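Side-chain contacts in replication initiator protein (Staphylococcus aureus subsp. aureus, PDB 4PTA), which probably initiates replication of a staphylococcal multidrug-resistance plasmid by binding its origin DNA and helping to assemble the origin complex: residues A[53-58]-A[63-68]; A[23-28]-A[121-126]; A[30-35]-A[86-91]. All coordinates share one frame; numbering follows the deposited sequence.

Interaction 1 of 3, residues A[53-58]-A[63-68]; sequences NNWIDT and YFIYTV
Trp55 meets Tyr63, Ile65 and Tyr66, with a backbone bond at one end of the contact and an aromatic cluster along the rest. Tyr63 N donates to Trp55 O at 3.0 Å in a nearly straight bond (N-H...O 173°). Trp55 is the centre of an inverse gamma turn. Tyr63 CG stands between its own backbone N and carbonyl carbon (chi1 57°). This lays the phenol ring against the Trp55 backbone. Trp55 O sits 3.5 Å above the plane of the Tyr63 ring, over its centre. Trp55 CB covers the ring as well, in a CH-pi contact 4.0 Å from the Tyr63 centroid. The indole and phenol planes are almost parallel but slid apart, so the rings themselves barely overlap. At the rim of the phenol ring, Tyr63 CE2 reaches Asp57 N at 3.4 Å.

Both faces of the indole have neighbours. One face takes Ile65 CB and Ile65 N, with Ile65 CB 3.9 Å from the centroid of the Trp55 six-membered ring. Asn53 CB lies over the rim of the other face. The far edge of the indole points toward the face of Tyr66 in an offset edge-to-face pair, planes at 73°. Here Trp55 CH2 approaches Tyr66 CE2 to 3.5 Å. The indole is thus stopped at its end by an aromatic ring.

Both segments belong to the loop between helices 47-52 and 68-74. Ser50 of the first helix bonds to Tyr63 O and touches Trp55. Tyr66 leans on Leu71 and Ile74 of the second. Phe64 pairs by backbone bonds with Leu108 of strand 108-110, consistent with a winged-helix arrangement.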
loop_
_atom_site.group_PDB
_atom_site.type_symbol
_atom_site.label_atom_id
_atom_site.label_comp_id
_atom_site.label_asym_id
_atom_site.label_seq_id
_atom_site.Cartn_x
_atom_site.Cartn_y
_atom_site.Cartn_z
ATOM N N ASN A 53 21.246 0.191 -6.386
ATOM C CA ASN A 53 22.586 0.769 -6.405
ATOM C C ASN A 53 23.501 0.053 -5.416
ATOM O O ASN A 53 24.646 0.452 -5.210
ATOM C CB ASN A 53 22.543 2.264 -6.076
ATOM C CG ASN A 53 21.704 3.056 -7.059
ATOM O OD1 ASN A 53 21.372 2.572 -8.142
ATOM N ND2 ASN A 53 21.362 4.288 -6.687
ATOM N N ASN A 54 22.978 -1.003 -4.804
ATOM C CA ASN A 54 23.707 -1.768 -3.801
ATOM C C ASN A 54 24.225 -0.894 -2.655
ATOM O O ASN A 54 25.236 -1.206 -2.024
ATOM C CB ASN A 54 24.845 -2.559 -4.449
ATOM C CG ASN A 54 25.244 -3.775 -3.636
ATOM O OD1 ASN A 54 24.583 -4.815 -3.688
ATOM N ND2 ASN A 54 26.331 -3.653 -2.882
ATOM N N TRP A 55 23.517 0.202 -2.393
ATOM C CA TRP A 55 23.829 1.076 -1.274
ATOM C C TRP A 55 23.371 0.443 0.030
ATOM O O TRP A 55 22.518 0.984 0.733
ATOM C CB TRP A 55 23.164 2.438 -1.459
ATOM C CG TRP A 55 23.707 3.200 -2.617
ATOM C CD1 TRP A 55 24.766 2.852 -3.400
ATOM C CD2 TRP A 55 23.216 4.445 -3.134
ATOM N NE1 TRP A 55 24.969 3.802 -4.371
ATOM C CE2 TRP A 55 24.029 4.789 -4.228
ATOM C CE3 TRP A 55 22.169 5.297 -2.772
ATOM C CZ2 TRP A 55 23.829 5.950 -4.969
ATOM C CZ3 TRP A 55 21.973 6.451 -3.511
ATOM C CH2 TRP A 55 22.798 6.767 -4.595
ATOM N N ILE A 56 23.945 -0.714 0.334
ATOM C CA ILE A 56 23.638 -1.441 1.555
ATOM C C ILE A 56 24.933 -1.675 2.330
ATOM O O ILE A 56 25.904 -2.198 1.780
ATOM C CB ILE A 56 22.991 -2.800 1.227
ATOM C CG1 ILE A 56 21.717 -2.600 0.403
ATOM C CG2 ILE A 56 22.700 -3.582 2.498
ATOM C CD1 ILE A 56 21.134 -3.889 -0.142
ATOM N N ASP A 57 24.957 -1.283 3.600
ATOM C CA ASP A 57 26.158 -1.468 4.409
ATOM C C ASP A 57 26.324 -2.912 4.884
ATOM O O ASP A 57 25.563 -3.798 4.495
ATOM C CB ASP A 57 26.206 -0.476 5.584
ATOM C CG ASP A 57 25.249 -0.834 6.707
ATOM O OD1 ASP A 57 24.872 0.078 7.473
ATOM O OD2 ASP A 57 24.882 -2.018 6.836
ATOM N N THR A 58 27.323 -3.133 5.734
ATOM C CA THR A 58 27.714 -4.474 6.165
ATOM C C THR A 58 26.638 -5.179 6.982
ATOM O O THR A 58 26.583 -6.409 7.022
ATOM C CB THR A 58 28.989 -4.427 7.022
ATOM O OG1 THR A 58 29.852 -3.388 6.546
ATOM C CG2 THR A 58 29.711 -5.765 6.973
ATOM N N TYR A 63 21.394 2.948 2.736
ATOM C CA TYR A 63 21.844 4.339 2.832
ATOM C C TYR A 63 21.739 5.100 1.512
ATOM O O TYR A 63 21.340 4.541 0.492
ATOM C CB TYR A 63 23.274 4.424 3.384
ATOM C CG TYR A 63 24.307 3.653 2.588
ATOM C CD1 TYR A 63 24.820 4.160 1.398
ATOM C CD2 TYR A 63 24.781 2.426 3.035
ATOM C CE1 TYR A 63 25.763 3.458 0.670
ATOM C CE2 TYR A 63 25.725 1.718 2.315
ATOM C CZ TYR A 63 26.212 2.238 1.133
ATOM O OH TYR A 63 27.152 1.538 0.413
ATOM N N PHE A 64 22.092 6.383 1.545
ATOM C CA PHE A 64 22.054 7.221 0.352
ATOM C C PHE A 64 23.403 7.879 0.072
ATOM O O PHE A 64 24.110 8.287 0.993
ATOM C CB PHE A 64 20.974 8.301 0.475
ATOM C CG PHE A 64 19.575 7.759 0.542
ATOM C CD1 PHE A 64 18.767 8.028 1.634
ATOM C CD2 PHE A 64 19.070 6.978 -0.482
ATOM C CE1 PHE A 64 17.483 7.533 1.699
ATOM C CE2 PHE A 64 17.785 6.479 -0.419
ATOM C CZ PHE A 64 16.993 6.757 0.673
ATOM N N ILE A 65 23.748 7.973 -1.207
ATOM C CA ILE A 65 24.928 8.707 -1.642
ATOM C C ILE A 65 24.489 9.838 -2.560
ATOM O O ILE A 65 24.457 9.683 -3.780
ATOM C CB ILE A 65 25.920 7.798 -2.391
ATOM C CG1 ILE A 65 26.366 6.647 -1.488
ATOM C CG2 ILE A 65 27.121 8.595 -2.868
ATOM C CD1 ILE A 65 27.458 5.786 -2.083
ATOM N N TYR A 66 24.142 10.974 -1.965
ATOM C CA TYR A 66 23.597 12.096 -2.719
ATOM C C TYR A 66 24.372 13.387 -2.460
ATOM O O TYR A 66 24.661 13.729 -1.312
ATOM C CB TYR A 66 22.116 12.290 -2.380
ATOM C CG TYR A 66 21.209 11.198 -2.908
ATOM C CD1 TYR A 66 20.083 10.799 -2.199
ATOM C CD2 TYR A 66 21.473 10.574 -4.121
ATOM C CE1 TYR A 66 19.248 9.806 -2.682
ATOM C CE2 TYR A 66 20.645 9.579 -4.610
ATOM C CZ TYR A 66 19.535 9.200 -3.887
ATOM O OH TYR A 66 18.710 8.210 -4.371
ATOM N N THR A 67 24.708 14.097 -3.534
ATOM C CA THR A 67 25.405 15.372 -3.421
ATOM C C THR A 67 24.422 16.475 -3.049
ATOM O O THR A 67 23.227 16.225 -2.892
ATOM C CB THR A 67 26.085 15.766 -4.743
ATOM O OG1 THR A 67 25.107 16.292 -5.648
ATOM C CG2 THR A 67 26.775 14.562 -5.377
ATOM N N VAL A 68 24.925 17.695 -2.915
ATOM C CA VAL A 68 24.064 18.830 -2.613
ATOM C C VAL A 68 23.129 19.093 -3.788
ATOM O O VAL A 68 22.016 19.589 -3.608
ATOM C CB VAL A 68 24.879 20.102 -2.325
ATOM C CG1 VAL A 68 24.032 21.110 -1.559
ATOM C CG2 VAL A 68 26.141 19.760 -1.545
#

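Interaction 2 of 3, residues A[23-28]-A[121-126]; sequences FFTNPN and YEIDKA
Thr25, in the turn before helix 27-30, comes up to the side of helix 117-127, its CA 6.2 Å from the CA of Glu122. The Thr25 side chain sets out toward the helix, and it alone carries the contact from its segment. Thr25 OG1 lies between the backbone N and the carbonyl carbon (chi1 57°), which leaves CG2 anti to the carbonyl carbon. CG2 touches both Glu122 and Ile123, and OG1 only Ile123. Thr25 CG2 rests on Glu122 CB at 3.7 Å. It also comes to 4.1 Å from Ile123 CG1. Thr25 OG1 lies 3.9 Å from Ile123 CG1, a contact of van der Waals kind. Thr25 and Glu122 lie alongside each other, running opposite ways, while Thr25 and Ile123 run at about a right angle. Glu122 offers its CB here.

Next to Thr25, Asn26 is the N-cap of helix 27-30. Asn26 OD1 accepts from Asn28 N at 2.8 Å and also from Asn28 ND2 at 3.2 Å. A second subunit adds to the site: its Tyr12 packs on Ile123 and bonds to Asp124.

Between the two segments there is no hydrogen bond. The chemistry is mostly apolar; the hydroxyl OG1 of Thr25 touches Ile123 CG1 but finds a weak polar partner in Asp119 of helix 117-127. The firm polar tie is the bond from Asn26 ND2 to the same Asp119 carboxylate, which holds the turn to this helix. Asp119 may also bias the Thr25 hydroxyl, though its bond to OG1 is weak.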
loop_
_atom_site.group_PDB
_atom_site.type_symbol
_atom_site.label_atom_id
_atom_site.label_comp_id
_atom_site.label_asym_id
_atom_site.label_seq_id
_atom_site.Cartn_x
_atom_site.Cartn_y
_atom_site.Cartn_z
ATOM N N PHE A 23 4.144 11.905 12.081
ATOM C CA PHE A 23 4.655 13.260 11.884
ATOM C C PHE A 23 3.619 14.309 12.295
ATOM O O PHE A 23 3.907 15.503 12.296
ATOM C CB PHE A 23 5.067 13.493 10.425
ATOM C CG PHE A 23 6.384 12.868 10.049
ATOM C CD1 PHE A 23 7.085 12.093 10.954
ATOM C CD2 PHE A 23 6.920 13.066 8.785
ATOM C CE1 PHE A 23 8.298 11.519 10.603
ATOM C CE2 PHE A 23 8.133 12.500 8.430
ATOM C CZ PHE A 23 8.821 11.724 9.339
ATOM N N PHE A 24 2.418 13.862 12.644
ATOM C CA PHE A 24 1.319 14.778 12.913
ATOM C C PHE A 24 0.667 14.515 14.268
ATOM O O PHE A 24 -0.412 15.026 14.560
ATOM C CB PHE A 24 0.294 14.709 11.776
ATOM C CG PHE A 24 0.883 15.003 10.423
ATOM C CD1 PHE A 24 1.503 14.004 9.691
ATOM C CD2 PHE A 24 0.838 16.282 9.895
ATOM C CE1 PHE A 24 2.059 14.274 8.465
ATOM C CE2 PHE A 24 1.389 16.554 8.667
ATOM C CZ PHE A 24 2.002 15.551 7.951
ATOM N N THR A 25 1.336 13.725 15.102
ATOM C CA THR A 25 0.840 13.440 16.444
ATOM C C THR A 25 1.958 13.550 17.484
ATOM O O THR A 25 1.740 14.035 18.594
ATOM C CB THR A 25 0.189 12.041 16.527
ATOM O OG1 THR A 25 1.133 11.046 16.120
ATOM C CG2 THR A 25 -1.032 11.961 15.625
ATOM N N ASN A 26 3.155 13.102 17.120
ATOM C CA ASN A 26 4.301 13.157 18.026
ATOM C C ASN A 26 4.905 14.556 18.097
ATOM O O ASN A 26 5.271 15.127 17.069
ATOM C CB ASN A 26 5.370 12.149 17.604
ATOM C CG ASN A 26 6.425 11.931 18.677
ATOM O OD1 ASN A 26 7.213 12.826 18.984
ATOM N ND2 ASN A 26 6.451 10.727 19.242
ATOM N N PRO A 27 5.010 15.110 19.318
ATOM C CA PRO A 27 5.537 16.464 19.539
ATOM C C PRO A 27 6.932 16.641 18.953
ATOM O O PRO A 27 7.251 17.718 18.449
ATOM C CB PRO A 27 5.588 16.574 21.067
ATOM C CG PRO A 27 4.562 15.615 21.547
ATOM C CD PRO A 27 4.603 14.466 20.575
ATOM N N ASN A 28 7.751 15.595 19.023
ATOM C CA ASN A 28 9.080 15.637 18.431
ATOM C C ASN A 28 9.020 16.000 16.954
ATOM O O ASN A 28 9.889 16.701 16.441
ATOM C CB ASN A 28 9.797 14.293 18.595
ATOM C CG ASN A 28 10.408 14.116 19.972
ATOM O OD1 ASN A 28 11.398 14.765 20.309
ATOM N ND2 ASN A 28 9.833 13.219 20.766
ATOM N N TYR A 121 -2.677 6.289 20.601
ATOM C CA TYR A 121 -3.948 6.881 21.006
ATOM C C TYR A 121 -4.376 8.002 20.061
ATOM O O TYR A 121 -5.496 8.003 19.543
ATOM C CB TYR A 121 -3.855 7.401 22.441
ATOM C CG TYR A 121 -5.048 8.222 22.875
ATOM C CD1 TYR A 121 -6.300 7.640 23.017
ATOM C CD2 TYR A 121 -4.920 9.578 23.152
ATOM C CE1 TYR A 121 -7.394 8.386 23.416
ATOM C CE2 TYR A 121 -6.008 10.332 23.552
ATOM C CZ TYR A 121 -7.243 9.730 23.682
ATOM O OH TYR A 121 -8.331 10.475 24.080
ATOM N N GLU A 122 -3.472 8.952 19.840
ATOM C CA GLU A 122 -3.710 10.057 18.920
ATOM C C GLU A 122 -4.008 9.585 17.498
ATOM O O GLU A 122 -4.963 10.050 16.872
ATOM C CB GLU A 122 -2.515 11.010 18.918
ATOM C CG GLU A 122 -2.540 11.999 20.059
ATOM C CD GLU A 122 -3.811 12.822 20.063
ATOM O OE1 GLU A 122 -4.108 13.466 19.033
ATOM O OE2 GLU A 122 -4.519 12.812 21.090
ATOM N N ILE A 123 -3.189 8.667 16.990
ATOM C CA ILE A 123 -3.375 8.150 15.638
ATOM C C ILE A 123 -4.742 7.485 15.473
ATOM O O ILE A 123 -5.328 7.519 14.393
ATOM C CB ILE A 123 -2.243 7.181 15.229
ATOM C CG1 ILE A 123 -0.919 7.938 15.091
ATOM C CG2 ILE A 123 -2.576 6.490 13.916
ATOM C CD1 ILE A 123 0.262 7.054 14.753
ATOM N N ASP A 124 -5.251 6.889 16.547
ATOM C CA ASP A 124 -6.602 6.334 16.531
ATOM C C ASP A 124 -7.629 7.451 16.399
ATOM O O ASP A 124 -8.542 7.377 15.581
ATOM C CB ASP A 124 -6.886 5.532 17.802
ATOM C CG ASP A 124 -6.099 4.241 17.872
ATOM O OD1 ASP A 124 -6.397 3.317 17.086
ATOM O OD2 ASP A 124 -5.193 4.143 18.724
ATOM N N LYS A 125 -7.475 8.485 17.216
ATOM C CA LYS A 125 -8.402 9.604 17.192
ATOM C C LYS A 125 -8.372 10.285 15.823
ATOM O O LYS A 125 -9.404 10.719 15.311
ATOM C CB LYS A 125 -8.073 10.598 18.311
ATOM C CG LYS A 125 -9.286 11.093 19.099
ATOM C CD LYS A 125 -9.771 10.080 20.140
ATOM C CE LYS A 125 -10.436 8.864 19.507
ATOM N NZ LYS A 125 -11.554 9.240 18.594
ATOM N N ALA A 126 -7.184 10.349 15.231
ATOM C CA ALA A 126 -6.995 10.985 13.933
ATOM C C ALA A 126 -7.573 10.159 12.783
ATOM O O ALA A 126 -7.880 10.697 11.720
ATOM C CB ALA A 126 -5.517 11.264 13.695
#

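Interaction 3 of 3, residues A[30-35]-A[86-91]; sequences KDLSND and KKELEN
Ser33, the N-cap of helix 34-44, is bonded by Glu88 of helix 79-91. The setting is the helical part of a domain probably of winged-helix type. Ser33 OG lies between its own backbone N and carbonyl carbon (chi1 74°), where it makes a weak capping bond to Ala36 N.

The tight part of the contact is the meeting of Ser33 and Leu32 with Glu88. Ser33 N donates to Glu88 OE2 at 3.0 Å, reaching it from above the carboxylate plane, 42° out. The Ser33 hydroxyl takes the other oxygen. Two donors on one residue thus hold both carboxylate oxygens and limit the rotation of the group. The nearby helix start would probably favour its negative charge. Beside this grip, Leu32 CD2 lies 3.6 Å from Glu88 O and 4.0 Å from Glu88 CB, so the leucine tip rests on the helix backbone and the root of the glutamate. The Glu88 chain is extended beyond CG, which carries the carboxylate past the leucine to Ser33.

The rest is looser. Leu32 CD1 and Leu89 CD2 are more distant, at 4.5 Å. Leu94 touches both leucines, and Ala36 packs on Leu89. On the Asp31 side, water 1 lies between Asp31 OD1 and Glu88 OE2, 3.0 Å from Glu88 OE2. Its leg to Asp31 is too short to be sound, which makes the bridge doubtful. The two like-charged carboxylates stay apart, with Asp31 OD1 5.5 Å from Glu88 OE2.

At the grip itself, Ser33 OG donates to the syn lone pair of Glu88 OE1 at 2.9 Å.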
loop_
_atom_site.group_PDB
_atom_site.type_symbol
_atom_site.label_atom_id
_atom_site.label_comp_id
_atom_site.label_asym_id
_atom_site.label_seq_id
_atom_site.Cartn_x
_atom_site.Cartn_y
_atom_site.Cartn_z
ATOM N N LYS A 30 5.808 16.906 14.963
ATOM C CA LYS A 30 4.864 17.953 14.580
ATOM C C LYS A 30 5.589 19.265 14.318
ATOM O O LYS A 30 5.263 19.996 13.385
ATOM C CB LYS A 30 3.803 18.147 15.667
ATOM C CG LYS A 30 2.508 17.397 15.411
ATOM C CD LYS A 30 1.932 16.827 16.693
ATOM C CE LYS A 30 1.831 17.882 17.779
ATOM N NZ LYS A 30 1.382 17.297 19.072
ATOM N N ASP A 31 6.588 19.541 15.147
ATOM C CA ASP A 31 7.381 20.757 15.049
ATOM C C ASP A 31 7.977 20.947 13.653
ATOM O O ASP A 31 8.058 22.068 13.158
ATOM C CB ASP A 31 8.501 20.719 16.092
ATOM C CG ASP A 31 9.080 22.087 16.377
ATOM O OD1 ASP A 31 9.873 22.586 15.550
ATOM O OD2 ASP A 31 8.745 22.662 17.434
ATOM N N LEU A 32 8.392 19.847 13.030
ATOM C CA LEU A 32 9.059 19.881 11.725
ATOM C C LEU A 32 8.324 20.718 10.684
ATOM O O LEU A 32 7.094 20.721 10.622
ATOM C CB LEU A 32 9.238 18.463 11.172
ATOM C CG LEU A 32 10.223 17.515 11.858
ATOM C CD1 LEU A 32 10.024 16.106 11.335
ATOM C CD2 LEU A 32 11.662 17.972 11.651
ATOM N N SER A 33 9.092 21.416 9.855
ATOM C CA SER A 33 8.526 22.136 8.723
ATOM C C SER A 33 7.999 21.138 7.702
ATOM O O SER A 33 8.575 20.066 7.512
ATOM C CB SER A 33 9.586 23.019 8.065
ATOM O OG SER A 33 10.506 22.235 7.326
ATOM N N ASN A 34 6.905 21.497 7.042
ATOM C CA ASN A 34 6.340 20.656 5.996
ATOM C C ASN A 34 7.373 20.275 4.933
ATOM O O ASN A 34 7.307 19.194 4.352
ATOM C CB ASN A 34 5.129 21.341 5.359
ATOM C CG ASN A 34 3.960 21.465 6.316
ATOM O OD1 ASN A 34 3.815 20.668 7.245
ATOM N ND2 ASN A 34 3.113 22.464 6.089
ATOM N N ASP A 35 8.335 21.156 4.687
ATOM C CA ASP A 35 9.380 20.867 3.711
ATOM C C ASP A 35 10.186 19.635 4.126
ATOM O O ASP A 35 10.594 18.841 3.285
ATOM C CB ASP A 35 10.320 22.064 3.531
ATOM C CG ASP A 35 9.592 23.328 3.100
ATOM O OD1 ASP A 35 8.807 23.273 2.129
ATOM O OD2 ASP A 35 9.808 24.380 3.740
ATOM N N LYS A 86 18.040 18.850 6.251
ATOM C CA LYS A 86 18.912 17.885 6.905
ATOM C C LYS A 86 19.009 18.173 8.394
ATOM O O LYS A 86 18.773 17.295 9.221
ATOM C CB LYS A 86 20.310 17.926 6.302
ATOM C CG LYS A 86 20.375 17.576 4.834
ATOM C CD LYS A 86 21.821 17.473 4.395
ATOM C CE LYS A 86 21.934 17.142 2.925
ATOM N NZ LYS A 86 23.354 16.958 2.502
ATOM N N LYS A 87 19.360 19.412 8.730
ATOM C CA LYS A 87 19.531 19.802 10.122
ATOM C C LYS A 87 18.274 19.517 10.927
ATOM O O LYS A 87 18.346 19.129 12.094
ATOM C CB LYS A 87 19.906 21.282 10.229
ATOM C CG LYS A 87 21.318 21.589 9.760
ATOM C CD LYS A 87 21.648 23.067 9.874
ATOM C CE LYS A 87 23.026 23.356 9.298
ATOM N NZ LYS A 87 23.329 24.810 9.249
ATOM N N GLU A 88 17.122 19.711 10.295
ATOM C CA GLU A 88 15.843 19.473 10.952
ATOM C C GLU A 88 15.608 17.991 11.207
ATOM O O GLU A 88 15.176 17.606 12.292
ATOM C CB GLU A 88 14.702 20.045 10.117
ATOM C CG GLU A 88 14.008 21.223 10.759
ATOM C CD GLU A 88 12.904 21.783 9.891
ATOM O OE1 GLU A 88 13.043 21.738 8.650
ATOM O OE2 GLU A 88 11.896 22.265 10.449
ATOM N N LEU A 89 15.891 17.164 10.204
ATOM C CA LEU A 89 15.649 15.731 10.314
ATOM C C LEU A 89 16.625 15.075 11.287
ATOM O O LEU A 89 16.245 14.180 12.038
ATOM C CB LEU A 89 15.708 15.048 8.942
ATOM C CG LEU A 89 14.702 15.496 7.871
ATOM C CD1 LEU A 89 14.954 14.758 6.557
ATOM C CD2 LEU A 89 13.261 15.310 8.327
ATOM N N GLU A 90 17.876 15.528 11.278
ATOM C CA GLU A 90 18.894 15.006 12.192
ATOM C C GLU A 90 18.585 15.352 13.647
ATOM O O GLU A 90 18.766 14.532 14.544
ATOM C CB GLU A 90 20.283 15.523 11.807
ATOM C CG GLU A 90 20.775 15.011 10.463
ATOM C CD GLU A 90 22.120 15.591 10.068
ATOM O OE1 GLU A 90 23.044 14.801 9.782
ATOM O OE2 GLU A 90 22.248 16.833 10.031
ATOM N N ASN A 91 18.112 16.572 13.866
ATOM C CA ASN A 91 17.748 17.039 15.194
ATOM C C ASN A 91 16.707 16.139 15.857
ATOM O O ASN A 91 16.615 16.085 17.084
ATOM C CB ASN A 91 17.245 18.487 15.119
ATOM C CG ASN A 91 16.988 19.094 16.487
ATOM O OD1 ASN A 91 17.920 19.466 17.200
ATOM N ND2 ASN A 91 15.718 19.211 16.855
HETATM O O HOH W 1 10.870 22.363 13.241
#

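How the interactions relate
Interactions 2 and 3 are neighbours, since helices 27-30 and 34-44 follow each other in the chain. Their centres are 16 Å apart, and they touch where Lys30 NZ lies 3.3 Å from Thr25 O. Both also reach the second subunit. Interaction 1 lies on the opposite side of the chain centre from interaction 2, with centres 31 Å apart. Interaction 3 comes between in distance: its centre is 21 Å from that of interaction 1, and their nearest atoms are about 5 Å apart without touching. Interactions 1 and 3 both lie in the RepA N-terminal part of the chain. Interaction 2 joins residues 23-28 to helix 117-127.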